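PDB 3CNH: hydrolase family protein from Deinococcus radiodurans R1, which is a member of the haloacid dehalogenase-like superfamily and probably acts as a phosphatase. Local coordinates for residues E49-G53 with S134-M140. Sequence-based numbering, arbitrary orientation.
Sequences ELELG and SSALGVM
The Schellman motif that ends helix 36-51 packs at the surface against the short helix 134-137 and the loop after it, a contact between E51, L52 and G53 and S134, S135 and M140. It joins a helix of the all-helical part of this haloacid dehalogenase-like fold to the parallel-sheet core, just beyond the edge strand 131-133.

The polar link is a single direct hydrogen bond. S134 OG donates to E51 O at 2.6 Å, from 36° out of the carbonyl plane. A serine suits this buried spot because its hydroxyl can serve two neighbours: OG, lying between its own backbone N and carbonyl carbon (chi1 56°), also bonds the backbone N of E110. E51 O, in the last turn of its helix, accepts this bond from the other segment.

Beside this bond the contact turns apolar. The chain of M140, a selenomethionine, bends at chi3 (71°) and crosses L52 at about a right angle, bringing CE to within 3.4 Å of L52 CG, a tight fit. Of the two leucine branches, CD1 touches M140 CE at 3.5 Å, while CD2 lies on the backbone, 3.5 Å from G138 C, so the forked side chain meets both the methyl group and the loop.

G53, with positive phi and no CB, bonds back through its N to L50 O and leaves room for S135 O to lie close to its CA. That bare CA approaches S135 O at 3.5 Å in a nearly straight C-H...O contact, while a water donates to both L52 O and S135 O.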
ATOM      1  N   GLU A  49      -0.174  -8.030  12.429  1.00 33.65           N
ATOM      2  CA  GLU A  49      -0.764  -9.301  12.053  1.00 33.59           C
ATOM      3  C   GLU A  49      -1.938  -9.106  11.108  1.00 33.08           C
ATOM      4  O   GLU A  49      -2.193  -9.926  10.232  1.00 34.48           O
ATOM      5  CB  GLU A  49      -1.126 -10.129  13.265  1.00 34.40           C
ATOM      6  CG  GLU A  49       0.097 -10.690  14.009  1.00 33.99           C
ATOM      7  CD  GLU A  49       0.824 -11.770  13.248  1.00 37.57           C
ATOM      8  OE1 GLU A  49       1.436 -11.484  12.185  1.00 43.24           O
ATOM      9  OE2 GLU A  49       0.776 -12.903  13.688  1.00 37.47           O
ATOM     10  N   LEU A  50      -2.613  -7.976  11.244  1.00 33.80           N
ATOM     11  CA  LEU A  50      -3.707  -7.650  10.317  1.00 33.80           C
ATOM     12  C   LEU A  50      -3.097  -7.383   8.928  1.00 33.39           C
ATOM     13  O   LEU A  50      -3.556  -7.837   7.897  1.00 32.87           O
ATOM     14  CB  LEU A  50      -4.460  -6.401  10.802  1.00 34.40           C
ATOM     15  CG  LEU A  50      -5.632  -6.012   9.877  1.00 34.73           C
ATOM     16  CD1 LEU A  50      -6.681  -7.076   9.786  1.00 37.03           C
ATOM     17  CD2 LEU A  50      -6.199  -4.682  10.331  1.00 36.72           C
ATOM     18  N   GLU A  51      -2.063  -6.575   8.937  1.00 33.81           N
ATOM     19  CA  GLU A  51      -1.320  -6.201   7.726  0.50 33.84           C
ATOM     20  C   GLU A  51      -0.780  -7.438   6.972  1.00 34.22           C
ATOM     21  O   GLU A  51      -0.713  -7.476   5.730  1.00 34.06           O
ATOM     22  CB  GLU A  51      -0.191  -5.233   8.154  0.50 35.16           C
ATOM     23  CG  GLU A  51       0.678  -4.631   7.076  0.50 35.76           C
ATOM     24  CD  GLU A  51       1.746  -3.712   7.675  0.50 37.05           C
ATOM     25  OE1 GLU A  51       1.822  -3.568   8.936  0.50 37.24           O
ATOM     26  OE2 GLU A  51       2.510  -3.134   6.880  0.50 38.29           O
ATOM     27  N   LEU A  52      -0.401  -8.447   7.732  1.00 33.67           N
ATOM     28  CA  LEU A  52       0.171  -9.690   7.187  1.00 33.73           C
ATOM     29  C   LEU A  52      -0.867 -10.759   6.864  1.00 34.66           C
ATOM     30  O   LEU A  52      -0.548 -11.861   6.440  1.00 35.82           O
ATOM     31  CB  LEU A  52       1.227 -10.275   8.155  1.00 32.73           C
ATOM     32  CG  LEU A  52       2.510  -9.421   8.247  1.00 32.61           C
ATOM     33  CD1 LEU A  52       3.394  -9.757   9.425  1.00 32.52           C
ATOM     34  CD2 LEU A  52       3.311  -9.589   6.925  1.00 31.77           C
ATOM     35  N   GLY A  53      -2.126 -10.416   7.108  1.00 34.90           N
ATOM     36  CA  GLY A  53      -3.245 -11.301   6.816  1.00 35.22           C
ATOM     37  C   GLY A  53      -3.388 -12.521   7.696  1.00 34.61           C
ATOM     38  O   GLY A  53      -4.012 -13.509   7.314  1.00 36.49           O
ATOM     39  N   SER A 134       0.824  -7.388   1.211  1.00 33.06           N
ATOM     40  CA  SER A 134       1.283  -8.049   2.446  1.00 33.66           C
ATOM     41  C   SER A 134       0.312  -9.052   3.036  1.00 33.10           C
ATOM     42  O   SER A 134       0.706 -10.098   3.532  1.00 34.56           O
ATOM     43  CB  SER A 134       1.618  -7.014   3.532  1.00 34.09           C
ATOM     44  OG  SER A 134       0.495  -6.177   3.792  1.00 33.73           O
ATOM     45  N   SER A 135      -0.955  -8.689   3.005  1.00 32.23           N
ATOM     46  CA  SER A 135      -2.025  -9.504   3.634  1.00 33.58           C
ATOM     47  C   SER A 135      -2.309 -10.769   2.848  1.00 33.36           C
ATOM     48  O   SER A 135      -2.882 -11.719   3.361  1.00 34.91           O
ATOM     49  CB  SER A 135      -3.268  -8.671   3.891  1.00 33.69           C
ATOM     50  OG  SER A 135      -3.735  -8.046   2.704  1.00 32.71           O
ATOM     51  N   ALA A 136      -1.900 -10.768   1.588  1.00 33.94           N
ATOM     52  CA  ALA A 136      -2.022 -11.968   0.764  1.00 33.43           C
ATOM     53  C   ALA A 136      -0.807 -12.890   0.874  1.00 34.09           C
ATOM     54  O   ALA A 136      -0.933 -14.098   0.821  1.00 35.14           O
ATOM     55  CB  ALA A 136      -2.247 -11.577  -0.716  1.00 32.76           C
ATOM     56  N   LEU A 137       0.372 -12.276   0.998  1.00 33.40           N
ATOM     57  CA  LEU A 137       1.654 -12.980   0.911  1.00 34.22           C
ATOM     58  C   LEU A 137       2.309 -13.326   2.223  1.00 35.56           C
ATOM     59  O   LEU A 137       3.210 -14.165   2.274  1.00 35.86           O
ATOM     60  CB  LEU A 137       2.631 -12.166   0.067  1.00 34.28           C
ATOM     61  CG  LEU A 137       2.153 -12.045  -1.393  1.00 33.46           C
ATOM     62  CD1 LEU A 137       3.076 -11.110  -2.199  1.00 35.41           C
ATOM     63  CD2 LEU A 137       2.023 -13.386  -2.118  1.00 33.30           C
ATOM     64  N   GLY A 138       1.874 -12.672   3.289  1.00 34.57           N
ATOM     65  CA  GLY A 138       2.426 -12.996   4.618  1.00 34.18           C
ATOM     66  C   GLY A 138       3.806 -12.444   4.946  1.00 34.15           C
ATOM     67  O   GLY A 138       4.429 -12.834   5.936  1.00 35.61           O
ATOM     68  N   VAL A 139       4.239 -11.510   4.125  1.00 34.26           N
ATOM     69  CA  VAL A 139       5.488 -10.732   4.333  1.00 35.13           C
ATOM     70  C   VAL A 139       5.161  -9.300   3.945  1.00 34.32           C
ATOM     71  O   VAL A 139       4.191  -9.056   3.238  1.00 35.08           O
ATOM     72  CB  VAL A 139       6.749 -11.264   3.563  1.00 36.88           C
ATOM     73  CG1 VAL A 139       7.309 -12.520   4.266  1.00 43.51           C
ATOM     74  CG2 VAL A 139       6.375 -11.552   2.146  1.00 34.41           C
HETATM   75  N   MSE A 140       5.957  -8.362   4.436  1.00 33.50           N
HETATM   76  CA  MSE A 140       5.705  -6.934   4.229  1.00 33.75           C
HETATM   77  C   MSE A 140       6.987  -6.174   3.894  1.00 34.84           C
HETATM   78  O   MSE A 140       8.079  -6.551   4.294  1.00 35.97           O
HETATM   79  CB  MSE A 140       5.070  -6.311   5.493  1.00 35.77           C
HETATM   80  CG  MSE A 140       6.057  -6.228   6.581  1.00 35.19           C
HETATM   81 SE   MSE A 140       5.336  -5.279   8.161  0.75 43.52          SE
HETATM   82  CE  MSE A 140       4.277  -6.506   8.595  1.00 36.40           C
TER
HETATM   83  O   HOH W   1      -1.247 -14.108   4.796  0.50 28.16           O